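Local coordinates for protein putative methylase (Clostridium difficile, PDB 3LDU) that probably methylates guanine bases of ribosomal RNA, combining a THUMP domain, probably for RNA binding, with a Rossmann-like methyltransferase domain, and binds GTP, at residues Ile218-Leu224 with Ala248-Asp253. Residues are numbered along the deposited sequence; the frame is centred on the assembly and turned at random.
Sequences INMAPGL and AFNKID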
loop_
_atom_site.group_PDB
_atom_site.type_symbol
_atom_site.label_atom_id
_atom_site.label_comp_id
_atom_site.label_asym_id
_atom_site.label_seq_id
_atom_site.Cartn_x
_atom_site.Cartn_y
_atom_site.Cartn_z
ATOM N N ILE A 218 13.618 10.828 -3.429
ATOM C CA ILE A 218 15.002 10.359 -3.493
ATOM C C ILE A 218 15.100 8.929 -4.027
ATOM O O ILE A 218 16.166 8.325 -3.996
ATOM C CB ILE A 218 15.723 10.467 -2.131
ATOM C CG1 ILE A 218 15.023 9.617 -1.069
ATOM C CG2 ILE A 218 15.800 11.927 -1.692
ATOM C CD1 ILE A 218 15.826 9.486 0.219
ATOM N N ASN A 219 13.981 8.405 -4.526
ATOM C CA ASN A 219 13.918 7.036 -5.063
ATOM C C ASN A 219 14.381 5.988 -4.048
ATOM O O ASN A 219 15.125 5.064 -4.377
ATOM C CB ASN A 219 14.738 6.922 -6.359
ATOM C CG ASN A 219 14.334 5.726 -7.206
ATOM O OD1 ASN A 219 13.163 5.351 -7.257
ATOM N ND2 ASN A 219 15.304 5.127 -7.882
HETATM N N MSE A 220 13.957 6.153 -2.804
HETATM C CA MSE A 220 14.215 5.155 -1.773
HETATM C C MSE A 220 13.109 4.105 -1.800
HETATM O O MSE A 220 11.942 4.423 -1.630
HETATM C CB MSE A 220 14.270 5.804 -0.393
HETATM C CG MSE A 220 14.477 4.794 0.727
HETATM SE SE MSE A 220 14.467 5.665 2.469
HETATM C CE MSE A 220 16.115 6.677 2.258
ATOM N N ALA A 221 13.485 2.848 -2.010
ATOM C CA ALA A 221 12.502 1.781 -2.115
ATOM C C ALA A 221 11.768 1.619 -0.792
ATOM O O ALA A 221 12.393 1.678 0.271
ATOM C CB ALA A 221 13.219 0.452 -2.484
ATOM N N PRO A 222 10.439 1.387 -0.844
ATOM C CA PRO A 222 9.663 1.256 0.394
ATOM C C PRO A 222 10.147 0.113 1.273
ATOM O O PRO A 222 10.102 0.234 2.499
ATOM C CB PRO A 222 8.231 0.981 -0.099
ATOM C CG PRO A 222 8.372 0.622 -1.551
ATOM C CD PRO A 222 9.580 1.361 -2.038
ATOM N N GLY A 223 10.626 -0.968 0.664
ATOM C CA GLY A 223 11.004 -2.154 1.431
ATOM C C GLY A 223 12.440 -2.187 1.929
ATOM O O GLY A 223 12.895 -3.199 2.466
ATOM N N LEU A 224 13.153 -1.076 1.765
ATOM C CA LEU A 224 14.600 -1.043 2.001
ATOM C C LEU A 224 14.983 -1.340 3.443
ATOM O O LEU A 224 16.013 -1.967 3.702
ATOM C CB LEU A 224 15.171 0.311 1.568
ATOM C CG LEU A 224 16.668 0.465 1.295
ATOM C CD1 LEU A 224 17.202 -0.557 0.273
ATOM C CD2 LEU A 224 16.954 1.898 0.854
ATOM N N ALA A 248 18.705 -1.675 -4.723
ATOM C CA ALA A 248 17.847 -0.613 -4.193
ATOM C C ALA A 248 18.651 0.413 -3.411
ATOM O O ALA A 248 18.415 1.616 -3.531
ATOM C CB ALA A 248 16.714 -1.179 -3.345
ATOM N N PHE A 249 19.612 -0.050 -2.614
ATOM C CA PHE A 249 20.453 0.886 -1.880
ATOM C C PHE A 249 21.203 1.824 -2.832
ATOM O O PHE A 249 21.290 3.036 -2.597
ATOM C CB PHE A 249 21.432 0.146 -0.967
ATOM C CG PHE A 249 22.321 1.058 -0.188
ATOM C CD1 PHE A 249 21.835 1.741 0.913
ATOM C CD2 PHE A 249 23.640 1.247 -0.563
ATOM C CE1 PHE A 249 22.653 2.593 1.630
ATOM C CE2 PHE A 249 24.466 2.099 0.148
ATOM C CZ PHE A 249 23.973 2.772 1.245
ATOM N N ASN A 250 21.718 1.253 -3.916
ATOM C CA ASN A 250 22.505 1.994 -4.898
ATOM C C ASN A 250 21.668 2.968 -5.727
ATOM O O ASN A 250 22.203 3.904 -6.329
ATOM C CB ASN A 250 23.246 1.024 -5.828
ATOM C CG ASN A 250 24.362 0.262 -5.119
ATOM O OD1 ASN A 250 24.666 -0.878 -5.470
ATOM N ND2 ASN A 250 24.980 0.893 -4.123
ATOM N N LYS A 251 20.358 2.745 -5.755
ATOM C CA LYS A 251 19.461 3.577 -6.553
ATOM C C LYS A 251 18.981 4.817 -5.805
ATOM O O LYS A 251 18.353 5.687 -6.398
ATOM C CB LYS A 251 18.262 2.772 -7.049
ATOM C CG LYS A 251 18.605 1.706 -8.079
ATOM C CD LYS A 251 18.014 2.042 -9.440
ATOM C CE LYS A 251 17.834 0.795 -10.305
ATOM N NZ LYS A 251 19.112 0.254 -10.851
ATOM N N ILE A 252 19.268 4.895 -4.509
ATOM C CA ILE A 252 18.918 6.094 -3.741
ATOM C C ILE A 252 19.623 7.309 -4.322
ATOM O O ILE A 252 20.837 7.289 -4.534
ATOM C CB ILE A 252 19.303 5.969 -2.258
ATOM C CG1 ILE A 252 18.440 4.905 -1.573
ATOM C CG2 ILE A 252 19.130 7.303 -1.556
ATOM C CD1 ILE A 252 18.706 4.778 -0.085
ATOM N N ASP A 253 18.860 8.368 -4.580
ATOM C CA ASP A 253 19.424 9.589 -5.139
ATOM C C ASP A 253 20.067 10.409 -4.027
ATOM O O ASP A 253 19.386 11.121 -3.288
ATOM C CB ASP A 253 18.336 10.387 -5.860
ATOM C CG ASP A 253 18.878 11.615 -6.565
ATOM O OD1 ASP A 253 20.006 12.047 -6.243
ATOM O OD2 ASP A 253 18.169 12.153 -7.442
HETATM O O HOH W 1 16.064 2.723 -3.194
#
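Asp253 N gives a nearly straight hydrogen bond (177°) of 2.8 Å to Ile218 O, joining the loop after helix 208-217 to the chain just beyond helix 238-251. Asn219, with positive phi, is the C-prime residue of the Schellman motif that ends helix 208-217. Its CG stands anti to the backbone N (chi1 -160°), which lays the amide alongside Lys251, where Asn219 ND2 makes a weak 3.4 Å hydrogen bond to Lys251 O. A water bridges the segments farther along: it donates to Asn219 O and to Ala248 O (2.6 Å) and accepts from Ala221 N. On the apolar side the two branches of Leu224 divide the work. Leu224 CD2 presses on Ile252 CD1 at 3.5 Å, tighter than usual for carbons, while Leu224 CD1 rests on Ala248 CB at 3.7 Å. Ile252 CD1 also meets the selenomethionine methyl Met220 CE at 4.0 Å, the two side chains running side by side. Ala221 CB faces Ala248 CB at 4.0 Å, and Met54 of helix 48-55 touches both alanines. The ends of Lys251 and Asp253 turn elsewhere, to Asp247 and Ser256. Away from the annotated GTP site, the contact thus packs this loop against the C-terminal end of helix 238-251: Ile218 O and Lys251 O take a backbone N-H and, weakly, a side-chain amide, while the water supplements Ala248 O, which also accepts from Lys251 N, beside a small aliphatic cluster.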